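Local coordinates for putative uncharacterized protein (Thermotoga maritima, PDB 3CNL) that binds GTP as a circularly permuted GTPase and is probably required for a late step of 50S ribosomal subunit assembly, at residues R46-I58 with V68-H82. Sequence-based numbering, arbitrary orientation.
Sequences RKETIILLNKVDI and VEFFKKQGKRVITTH. With GNP (phosphoaminophosphonic acid-guanylate ester), chain B.
Ile51 and Leu53 hydrogen-bond alternately with Arg77, Ile79 and Thr81, the ladder of parallel strands that closes the beta-alpha-beta unit 48-54, 61-73, 78-80. Ile51 N reaches Arg77 O at 2.8 Å, nearly straight at 169°, a weak bond from Val56 N to Thr81 O continues the ladder past the strand, and one water donates to both Thr49 O and Arg77 O.

Apolar packing fills both faces. Ile51 CD1 and Leu53 CD2 meet the Phe71 ring of the helix, while on the other face Leu52 CD2 presses tightly on Thr81 CG2, 3.4 Å away.

Near the start of strand 48-54, Arg77, with CG anti to its own N (chi1 -177°) and the chain extended to NE, lays one guanidinium face over Ile50 CD1. Its NH1 bridges to Glu48 OE2 at 3.0 Å, in the guanidinium plane but above that of the carboxylate; NH2 bonds Leu94 O. A methionine in its place would probably leave Glu48 without this counter-charge and Leu94 O without this donor.

At the opposite end Asp57 CB lies over the His82 ring, a CH-pi contact, and the carboxylate takes guanine N1 on OD1 (2.9 Å) and N2 on OD2. Sheet pairing thus leads directly into guanine recognition, with the NKxD motif, Asn54 to Asp57, running off the strand's end to present the aspartate that reads guanine.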
loop_
_atom_site.group_PDB
_atom_site.type_symbol
_atom_site.label_atom_id
_atom_site.label_comp_id
_atom_site.label_asym_id
_atom_site.label_seq_id
_atom_site.Cartn_x
_atom_site.Cartn_y
_atom_site.Cartn_z
ATOM N N ARG A 46 4.461 19.794 -9.114
ATOM C CA ARG A 46 5.516 20.292 -10.017
ATOM C C ARG A 46 6.234 19.158 -10.785
ATOM O O ARG A 46 7.138 19.406 -11.592
ATOM C CB ARG A 46 6.525 21.162 -9.241
ATOM C CG ARG A 46 5.973 22.548 -8.842
ATOM C CD ARG A 46 6.997 23.434 -8.093
ATOM N NE ARG A 46 8.354 23.396 -8.660
ATOM C CZ ARG A 46 8.714 23.932 -9.831
ATOM N NH1 ARG A 46 9.972 23.833 -10.251
ATOM N NH2 ARG A 46 7.823 24.561 -10.589
ATOM N N LYS A 47 5.822 17.917 -10.519
ATOM C CA LYS A 47 6.441 16.736 -11.122
ATOM C C LYS A 47 5.437 15.983 -11.957
ATOM O O LYS A 47 4.232 16.144 -11.774
ATOM C CB LYS A 47 6.998 15.798 -10.039
ATOM C CG LYS A 47 7.717 16.507 -8.903
ATOM C CD LYS A 47 9.095 17.014 -9.298
ATOM C CE LYS A 47 9.688 17.835 -8.164
ATOM N NZ LYS A 47 11.101 18.236 -8.427
ATOM N N GLU A 48 5.936 15.157 -12.872
ATOM C CA GLU A 48 5.090 14.220 -13.597
ATOM C C GLU A 48 4.804 13.046 -12.668
ATOM O O GLU A 48 5.718 12.314 -12.283
ATOM C CB GLU A 48 5.777 13.759 -14.895
ATOM C CG GLU A 48 4.982 12.758 -15.726
ATOM C CD GLU A 48 3.687 13.329 -16.275
ATOM O OE1 GLU A 48 3.610 14.562 -16.448
ATOM O OE2 GLU A 48 2.741 12.546 -16.532
ATOM N N THR A 49 3.541 12.876 -12.300
ATOM C CA THR A 49 3.161 11.863 -11.314
ATOM C C THR A 49 2.396 10.714 -11.977
ATOM O O THR A 49 1.472 10.941 -12.757
ATOM C CB THR A 49 2.315 12.469 -10.180
ATOM O OG1 THR A 49 3.072 13.486 -9.510
ATOM C CG2 THR A 49 1.872 11.402 -9.162
ATOM N N ILE A 50 2.829 9.492 -11.675
ATOM C CA ILE A 50 2.130 8.275 -12.087
ATOM C C ILE A 50 1.558 7.600 -10.830
ATOM O O ILE A 50 2.296 7.324 -9.882
ATOM C CB ILE A 50 3.097 7.312 -12.795
ATOM C CG1 ILE A 50 3.839 8.042 -13.933
ATOM C CG2 ILE A 50 2.364 6.047 -13.306
ATOM C CD1 ILE A 50 4.884 7.190 -14.616
ATOM N N ILE A 51 0.252 7.358 -10.810
ATOM C CA ILE A 51 -0.360 6.586 -9.713
ATOM C C ILE A 51 -0.288 5.113 -10.079
ATOM O O ILE A 51 -0.845 4.698 -11.091
ATOM C CB ILE A 51 -1.817 7.002 -9.449
ATOM C CG1 ILE A 51 -1.864 8.453 -8.971
ATOM C CG2 ILE A 51 -2.506 6.012 -8.436
ATOM C CD1 ILE A 51 -3.249 9.106 -9.008
ATOM N N LEU A 52 0.441 4.342 -9.281
ATOM C CA LEU A 52 0.588 2.932 -9.520
ATOM C C LEU A 52 -0.250 2.174 -8.486
ATOM O O LEU A 52 -0.051 2.324 -7.278
ATOM C CB LEU A 52 2.074 2.562 -9.441
ATOM C CG LEU A 52 2.589 1.165 -9.775
ATOM C CD1 LEU A 52 4.098 1.221 -9.977
ATOM C CD2 LEU A 52 2.298 0.196 -8.669
ATOM N N LEU A 53 -1.214 1.390 -8.966
ATOM C CA LEU A 53 -2.073 0.626 -8.064
ATOM C C LEU A 53 -1.483 -0.754 -7.947
ATOM O O LEU A 53 -1.675 -1.586 -8.830
ATOM C CB LEU A 53 -3.512 0.572 -8.584
ATOM C CG LEU A 53 -4.193 1.932 -8.708
ATOM C CD1 LEU A 53 -5.637 1.743 -9.147
ATOM C CD2 LEU A 53 -4.101 2.790 -7.400
ATOM N N ASN A 54 -0.730 -0.991 -6.869
ATOM C CA ASN A 54 0.062 -2.204 -6.760
ATOM C C ASN A 54 -0.726 -3.360 -6.109
ATOM O O ASN A 54 -1.790 -3.129 -5.551
ATOM C CB ASN A 54 1.320 -1.893 -5.949
ATOM C CG ASN A 54 2.413 -2.867 -6.191
ATOM O OD1 ASN A 54 2.472 -3.468 -7.240
ATOM N ND2 ASN A 54 3.304 -3.030 -5.221
ATOM N N LYS A 55 -0.175 -4.572 -6.168
ATOM C CA LYS A 55 -0.734 -5.773 -5.511
ATOM C C LYS A 55 -2.129 -6.167 -6.046
ATOM O O LYS A 55 -2.958 -6.698 -5.285
ATOM C CB LYS A 55 -0.770 -5.630 -3.967
ATOM C CG LYS A 55 0.583 -5.280 -3.291
ATOM C CD LYS A 55 0.524 -5.343 -1.768
ATOM C CE LYS A 55 1.861 -4.889 -1.173
ATOM N NZ LYS A 55 1.874 -5.026 0.313
ATOM N N VAL A 56 -2.385 -5.940 -7.345
ATOM C CA VAL A 56 -3.711 -6.271 -7.936
ATOM C C VAL A 56 -4.036 -7.768 -7.827
ATOM O O VAL A 56 -5.219 -8.206 -7.895
ATOM C CB VAL A 56 -3.888 -5.752 -9.408
ATOM C CG1 VAL A 56 -3.842 -4.220 -9.461
ATOM C CG2 VAL A 56 -2.879 -6.402 -10.371
ATOM N N ASP A 57 -2.987 -8.552 -7.620
ATOM C CA ASP A 57 -3.138 -10.001 -7.510
ATOM C C ASP A 57 -3.914 -10.450 -6.259
ATOM O O ASP A 57 -4.546 -11.513 -6.269
ATOM C CB ASP A 57 -1.778 -10.687 -7.604
ATOM C CG ASP A 57 -0.859 -10.297 -6.479
ATOM O OD1 ASP A 57 -0.696 -9.095 -6.259
ATOM O OD2 ASP A 57 -0.308 -11.192 -5.808
ATOM N N ILE A 58 -3.897 -9.624 -5.207
ATOM C CA ILE A 58 -4.606 -9.915 -3.958
ATOM C C ILE A 58 -5.775 -8.939 -3.712
ATOM O O ILE A 58 -6.388 -8.943 -2.628
ATOM C CB ILE A 58 -3.645 -9.985 -2.737
ATOM C CG1 ILE A 58 -2.846 -8.677 -2.548
ATOM C CG2 ILE A 58 -2.699 -11.208 -2.859
ATOM C CD1 ILE A 58 -1.926 -8.684 -1.360
ATOM N N VAL A 68 -9.375 2.346 -11.432
ATOM C CA VAL A 68 -8.723 2.835 -12.665
ATOM C C VAL A 68 -9.599 3.887 -13.333
ATOM O O VAL A 68 -9.114 4.956 -13.676
ATOM C CB VAL A 68 -8.370 1.704 -13.674
ATOM C CG1 VAL A 68 -7.705 2.274 -14.936
ATOM C CG2 VAL A 68 -7.433 0.682 -13.024
ATOM N N GLU A 69 -10.890 3.584 -13.485
ATOM C CA GLU A 69 -11.854 4.475 -14.153
ATOM C C GLU A 69 -12.009 5.781 -13.435
ATOM O O GLU A 69 -12.037 6.844 -14.061
ATOM C CB GLU A 69 -13.216 3.810 -14.218
ATOM C CG GLU A 69 -13.150 2.499 -14.917
ATOM C CD GLU A 69 -14.443 2.103 -15.534
ATOM O OE1 GLU A 69 -15.378 2.936 -15.559
ATOM O OE2 GLU A 69 -14.508 0.946 -15.995
ATOM N N PHE A 70 -12.116 5.689 -12.108
ATOM C CA PHE A 70 -12.156 6.848 -11.244
ATOM C C PHE A 70 -10.960 7.780 -11.474
ATOM O O PHE A 70 -11.147 8.990 -11.590
ATOM C CB PHE A 70 -12.228 6.411 -9.768
ATOM C CG PHE A 70 -12.244 7.564 -8.796
ATOM C CD1 PHE A 70 -13.432 8.221 -8.512
ATOM C CD2 PHE A 70 -11.075 7.987 -8.171
ATOM C CE1 PHE A 70 -13.464 9.288 -7.618
ATOM C CE2 PHE A 70 -11.093 9.047 -7.272
ATOM C CZ PHE A 70 -12.296 9.703 -7.004
ATOM N N PHE A 71 -9.738 7.234 -11.497
ATOM C CA PHE A 71 -8.554 8.084 -11.662
ATOM C C PHE A 71 -8.438 8.625 -13.086
ATOM O O PHE A 71 -8.108 9.803 -13.271
ATOM C CB PHE A 71 -7.270 7.378 -11.200
ATOM C CG PHE A 71 -7.217 7.157 -9.709
ATOM C CD1 PHE A 71 -7.283 8.228 -8.837
ATOM C CD2 PHE A 71 -7.141 5.878 -9.184
ATOM C CE1 PHE A 71 -7.252 8.026 -7.461
ATOM C CE2 PHE A 71 -7.105 5.672 -7.808
ATOM C CZ PHE A 71 -7.167 6.743 -6.953
ATOM N N LYS A 72 -8.731 7.784 -14.079
ATOM C CA LYS A 72 -8.786 8.242 -15.487
ATOM C C LYS A 72 -9.770 9.414 -15.649
ATOM O O LYS A 72 -9.468 10.406 -16.305
ATOM C CB LYS A 72 -9.116 7.087 -16.451
ATOM C CG LYS A 72 -8.159 5.897 -16.357
ATOM C CD LYS A 72 -7.917 5.150 -17.666
ATOM C CE LYS A 72 -9.190 4.911 -18.470
ATOM N NZ LYS A 72 -8.891 4.643 -19.921
ATOM N N LYS A 73 -10.925 9.320 -15.001
ATOM C CA LYS A 73 -11.909 10.395 -15.037
ATOM C C LYS A 73 -11.454 11.669 -14.342
ATOM O O LYS A 73 -11.879 12.753 -14.726
ATOM C CB LYS A 73 -13.264 9.928 -14.501
ATOM C CG LYS A 73 -14.016 9.026 -15.481
ATOM C CD LYS A 73 -15.480 8.824 -15.064
ATOM C CE LYS A 73 -15.611 7.725 -14.022
ATOM N NZ LYS A 73 -17.026 7.475 -13.599
ATOM N N GLN A 74 -10.577 11.553 -13.345
ATOM C CA GLN A 74 -9.957 12.736 -12.732
ATOM C C GLN A 74 -8.829 13.328 -13.590
ATOM O O GLN A 74 -8.206 14.327 -13.205
ATOM C CB GLN A 74 -9.411 12.414 -11.330
ATOM C CG GLN A 74 -10.446 11.970 -10.311
ATOM C CD GLN A 74 -10.008 12.263 -8.901
ATOM O OE1 GLN A 74 -10.699 12.978 -8.166
ATOM N NE2 GLN A 74 -8.843 11.727 -8.506
ATOM N N GLY A 75 -8.562 12.712 -14.736
ATOM C CA GLY A 75 -7.485 13.134 -15.629
ATOM C C GLY A 75 -6.126 12.690 -15.110
ATOM O O GLY A 75 -5.107 13.350 -15.350
ATOM N N LYS A 76 -6.098 11.567 -14.396
ATOM C CA LYS A 76 -4.856 11.155 -13.751
ATOM C C LYS A 76 -4.130 10.045 -14.484
ATOM O O LYS A 76 -4.750 9.217 -15.140
ATOM C CB LYS A 76 -5.073 10.875 -12.262
ATOM C CG LYS A 76 -5.079 12.195 -11.520
ATOM C CD LYS A 76 -5.573 12.143 -10.104
ATOM C CE LYS A 76 -5.413 13.528 -9.501
ATOM N NZ LYS A 76 -5.667 13.490 -8.046
ATOM N N ARG A 77 -2.801 10.080 -14.426
ATOM C CA ARG A 77 -1.991 9.020 -15.010
ATOM C C ARG A 77 -1.957 7.857 -14.003
ATOM O O ARG A 77 -1.442 7.995 -12.896
ATOM C CB ARG A 77 -0.595 9.550 -15.338
ATOM C CG ARG A 77 0.343 8.561 -16.016
ATOM C CD ARG A 77 1.487 9.287 -16.733
ATOM N NE ARG A 77 2.539 8.368 -17.202
ATOM C CZ ARG A 77 3.723 8.772 -17.660
ATOM N NH1 ARG A 77 4.010 10.067 -17.702
ATOM N NH2 ARG A 77 4.633 7.885 -18.061
ATOM N N VAL A 78 -2.543 6.729 -14.389
ATOM C CA VAL A 78 -2.728 5.602 -13.488
ATOM C C VAL A 78 -2.449 4.299 -14.203
ATOM O O VAL A 78 -2.905 4.094 -15.335
ATOM C CB VAL A 78 -4.160 5.587 -12.853
ATOM C CG1 VAL A 78 -5.285 5.501 -13.911
ATOM C CG2 VAL A 78 -4.312 4.470 -11.812
ATOM N N ILE A 79 -1.684 3.434 -13.537
ATOM C CA ILE A 79 -1.430 2.083 -14.008
ATOM C C ILE A 79 -1.715 1.105 -12.878
ATOM O O ILE A 79 -1.837 1.514 -11.730
ATOM C CB ILE A 79 0.023 1.895 -14.492
ATOM C CG1 ILE A 79 1.013 1.999 -13.325
ATOM C CG2 ILE A 79 0.337 2.892 -15.641
ATOM C CD1 ILE A 79 2.403 1.496 -13.637
ATOM N N THR A 80 -1.821 -0.180 -13.200
ATOM C CA THR A 80 -1.985 -1.198 -12.167
ATOM C C THR A 80 -0.913 -2.235 -12.421
ATOM O O THR A 80 -0.518 -2.432 -13.564
ATOM C CB THR A 80 -3.348 -1.892 -12.276
ATOM O OG1 THR A 80 -3.456 -2.463 -13.579
ATOM C CG2 THR A 80 -4.505 -0.888 -12.060
ATOM N N THR A 81 -0.422 -2.878 -11.363
ATOM C CA THR A 81 0.602 -3.898 -11.518
ATOM C C THR A 81 0.643 -4.786 -10.295
ATOM O O THR A 81 -0.145 -4.610 -9.376
ATOM C CB THR A 81 2.001 -3.285 -11.768
ATOM O OG1 THR A 81 2.900 -4.320 -12.201
ATOM C CG2 THR A 81 2.551 -2.629 -10.499
ATOM N N HIS A 82 1.541 -5.769 -10.316
ATOM C CA HIS A 82 1.771 -6.650 -9.179
ATOM C C HIS A 82 3.153 -7.276 -9.298
ATOM O O HIS A 82 3.773 -7.220 -10.356
ATOM C CB HIS A 82 0.650 -7.700 -9.036
ATOM C CG HIS A 82 0.678 -8.791 -10.071
ATOM N ND1 HIS A 82 0.003 -8.706 -11.269
ATOM C CD2 HIS A 82 1.270 -10.009 -10.063
ATOM C CE1 HIS A 82 0.198 -9.812 -11.965
ATOM N NE2 HIS A 82 0.965 -10.616 -11.255
HETATM P PG GNP B . 8.468 -0.290 3.277
HETATM O O1G GNP B . 8.593 1.110 2.722
HETATM O O2G GNP B . 7.482 -0.365 4.428
HETATM O O3G GNP B . 9.865 -0.806 3.600
HETATM N N3B GNP B . 7.971 -1.432 2.297
HETATM P PB GNP B . 7.901 -1.414 0.722
HETATM O O1B GNP B . 6.937 -0.369 0.264
HETATM O O2B GNP B . 9.293 -1.298 0.195
HETATM O O3A GNP B . 7.331 -2.795 0.343
HETATM P PA GNP B . 8.064 -4.131 0.008
HETATM O O1A GNP B . 8.459 -4.167 -1.409
HETATM O O2A GNP B . 9.107 -4.462 0.992
HETATM O "O5'" GNP B . 6.920 -5.181 0.129
HETATM C "C5'" GNP B . 6.146 -5.345 1.326
HETATM C "C4'" GNP B . 5.494 -6.724 1.281
HETATM O "O4'" GNP B . 4.534 -6.823 0.189
HETATM C "C3'" GNP B . 6.428 -7.903 1.069
HETATM O "O3'" GNP B . 5.933 -9.001 1.820
HETATM C "C2'" GNP B . 6.282 -8.175 -0.420
HETATM O "O2'" GNP B . 6.609 -9.514 -0.713
HETATM C "C1'" GNP B . 4.795 -7.928 -0.644
HETATM N N9 GNP B . 4.438 -7.489 -1.991
HETATM C C8 GNP B . 5.058 -6.491 -2.715
HETATM N N7 GNP B . 4.499 -6.291 -3.885
HETATM C C5 GNP B . 3.449 -7.234 -3.925
HETATM C C6 GNP B . 2.477 -7.512 -4.926
HETATM O O6 GNP B . 2.339 -6.974 -6.039
HETATM N N1 GNP B . 1.591 -8.535 -4.541
HETATM C C2 GNP B . 1.640 -9.210 -3.332
HETATM N N2 GNP B . 0.715 -10.171 -3.122
HETATM N N3 GNP B . 2.529 -8.956 -2.388
HETATM C C4 GNP B . 3.402 -7.967 -2.755
HETATM O O HOH W 1 -1.241 11.143 -11.958
#